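Local structure of tudor domain-containing protein 1 (Mus musculus, 4B9W) at the interface of chains A and B. The protein binds arginine-methylated Piwi proteins through its Tudor domains and acts in the piRNA pathway that represses transposable elements during spermatogenesis. Coordinates in Å, arbitrary orientation; residue numbers count along the deposited sequence, not the author numbering. Chains: chain A/B, Tudor domain-containing protein 1.

The interface of chains A and B. Residues chain A 66-68, 90; chain B 143-145.
A:Glu67 sets its CG anti to the backbone N (chi1 179°) and bends at chi2 (57°), which points its carboxylate toward the N-terminus of helix 145-155 of chain B; B:Lys145, kinked near its end, runs past it in the opposite direction. The contact joins two copies of the third extended Tudor domain across a two-fold interface, which may belong to the crystal rather than to the working protein. Carboxylate oxygen OE2 of A:Glu67 offers its syn lone pair to the backbone N of B:Lys145 at 3.0 Å, with 162° at the hydrogen. On the anti side, somewhat out of the carboxylate plane, the same OE2 accepts a hydrogen bond from the backbone N of A:Ile68 at 2.9 Å, a bond within chain A that probably holds the carboxylate in place. Facing the amino end of helix 145-155 from the other chain, the carboxylate is probably stabilised by the helix dipole. An alanine in place of A:Glu67 would probably leave the amide of B:Lys145 without this acceptor and weaken the hold on the helix start. At the far end of B:Lys145 its terminal amine NZ donates a hydrogen bond to the carbonyl O of A:Ala66 at 2.7 Å, almost in line with the carbonyl bond. B:Lys145 NZ stays 4.8 Å from A:Glu67 OE1, too far for a salt bridge, though the opposite charges may still attract weakly. A:Ile90 crosses the lysine chain at about a right angle, its CD1 packed tightly at 3.3 Å from CD of B:Lys145.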
ATOM      1  N   ALA A  66     -15.492  -5.453 -11.525  1.00 24.21           N
ATOM      2  CA  ALA A  66     -14.302  -4.893 -10.866  1.00 22.87           C
ATOM      3  C   ALA A  66     -13.077  -4.934 -11.781  1.00 20.98           C
ATOM      4  O   ALA A  66     -12.748  -5.959 -12.352  1.00 21.27           O
ATOM      5  CB  ALA A  66     -14.019  -5.617  -9.555  1.00 22.64           C
ATOM      6  N   GLU A  67     -12.446  -3.781 -11.947  1.00 19.24           N
ATOM      7  CA  GLU A  67     -11.189  -3.663 -12.640  1.00 17.81           C
ATOM      8  C   GLU A  67     -10.363  -2.673 -11.824  1.00 16.98           C
ATOM      9  O   GLU A  67     -10.924  -1.747 -11.211  1.00 16.25           O
ATOM     10  CB  GLU A  67     -11.399  -3.171 -14.069  1.00 17.96           C
ATOM     11  CG  GLU A  67     -10.107  -3.007 -14.856  1.00 19.04           C
ATOM     12  CD  GLU A  67      -9.257  -4.274 -14.940  1.00 19.16           C
ATOM     13  OE1 GLU A  67      -9.598  -5.153 -15.774  1.00 20.50           O
ATOM     14  OE2 GLU A  67      -8.256  -4.382 -14.191  1.00 16.59           O
ATOM     15  N   ILE A  68      -9.051  -2.880 -11.803  1.00 14.92           N
ATOM     16  CA  ILE A  68      -8.163  -2.087 -10.971  1.00 14.62           C
ATOM     17  C   ILE A  68      -8.182  -0.614 -11.357  1.00 14.10           C
ATOM     18  O   ILE A  68      -8.035  -0.250 -12.535  1.00 13.58           O
ATOM     19  CB  ILE A  68      -6.719  -2.601 -11.018  1.00 14.75           C
ATOM     20  CG1 ILE A  68      -6.659  -4.046 -10.510  1.00 14.95           C
ATOM     21  CG2 ILE A  68      -5.808  -1.723 -10.165  1.00 14.71           C
ATOM     22  CD1 ILE A  68      -7.043  -4.199  -9.059  1.00 14.94           C
ATOM     23  N   ILE A  90      -7.929  -6.844  -6.144  1.00 12.19           N
ATOM     24  CA  ILE A  90      -8.817  -8.009  -6.285  1.00 11.90           C
ATOM     25  C   ILE A  90      -8.110  -9.237  -5.722  1.00 11.76           C
ATOM     26  O   ILE A  90      -7.007  -9.629  -6.173  1.00 10.84           O
ATOM     27  CB  ILE A  90      -9.243  -8.273  -7.742  1.00 11.97           C
ATOM     28  CG1 ILE A  90      -9.915  -7.027  -8.327  1.00 12.34           C
ATOM     29  CG2 ILE A  90     -10.223  -9.440  -7.829  1.00 11.85           C
ATOM     30  CD1 ILE A  90     -10.148  -7.100  -9.816  1.00 12.68           C
TER
ATOM     31  N   TRP B 143      -2.367  -1.067 -13.713  1.00 19.85           N
ATOM     32  CA  TRP B 143      -2.174  -2.363 -14.335  1.00 17.60           C
ATOM     33  C   TRP B 143      -3.513  -3.058 -14.412  1.00 16.89           C
ATOM     34  O   TRP B 143      -4.238  -3.084 -13.433  1.00 16.97           O
ATOM     35  CB  TRP B 143      -1.174  -3.175 -13.530  1.00 15.47           C
ATOM     36  CG  TRP B 143       0.179  -2.516 -13.386  1.00 14.15           C
ATOM     37  CD1 TRP B 143       0.723  -1.943 -12.248  1.00 13.33           C
ATOM     38  CD2 TRP B 143       1.219  -2.369 -14.409  1.00 13.16           C
ATOM     39  NE1 TRP B 143       1.981  -1.459 -12.496  1.00 13.08           N
ATOM     40  CE2 TRP B 143       2.342  -1.689 -13.759  1.00 13.25           C
ATOM     41  CE3 TRP B 143       1.328  -2.703 -15.746  1.00 12.54           C
ATOM     42  CZ2 TRP B 143       3.518  -1.372 -14.451  1.00 13.18           C
ATOM     43  CZ3 TRP B 143       2.511  -2.383 -16.421  1.00 12.45           C
ATOM     44  CH2 TRP B 143       3.577  -1.735 -15.788  1.00 12.84           C
ATOM     45  N   THR B 144      -3.877  -3.609 -15.571  1.00 16.09           N
ATOM     46  CA  THR B 144      -5.160  -4.311 -15.699  1.00 15.35           C
ATOM     47  C   THR B 144      -4.990  -5.745 -15.197  1.00 15.09           C
ATOM     48  O   THR B 144      -3.854  -6.247 -15.139  1.00 15.08           O
ATOM     49  CB  THR B 144      -5.634  -4.366 -17.155  1.00 15.39           C
ATOM     50  OG1 THR B 144      -4.586  -4.924 -17.960  1.00 15.41           O
ATOM     51  CG2 THR B 144      -5.990  -2.994 -17.672  1.00 14.90           C
ATOM     52  N   LYS B 145      -6.100  -6.381 -14.808  1.00 14.44           N
ATOM     53  CA  LYS B 145      -6.151  -7.833 -14.528  1.00 14.23           C
ATOM     54  C   LYS B 145      -5.610  -8.659 -15.681  1.00 13.70           C
ATOM     55  O   LYS B 145      -4.831  -9.572 -15.482  1.00 13.13           O
ATOM     56  CB  LYS B 145      -7.593  -8.301 -14.270  1.00 14.57           C
ATOM     57  CG  LYS B 145      -8.138  -7.975 -12.905  1.00 14.67           C
ATOM     58  CD  LYS B 145      -9.526  -8.560 -12.734  1.00 15.05           C
ATOM     59  CE  LYS B 145     -10.598  -7.837 -13.527  1.00 15.13           C
ATOM     60  NZ  LYS B 145     -11.917  -8.407 -13.184  1.00 15.04           N
TER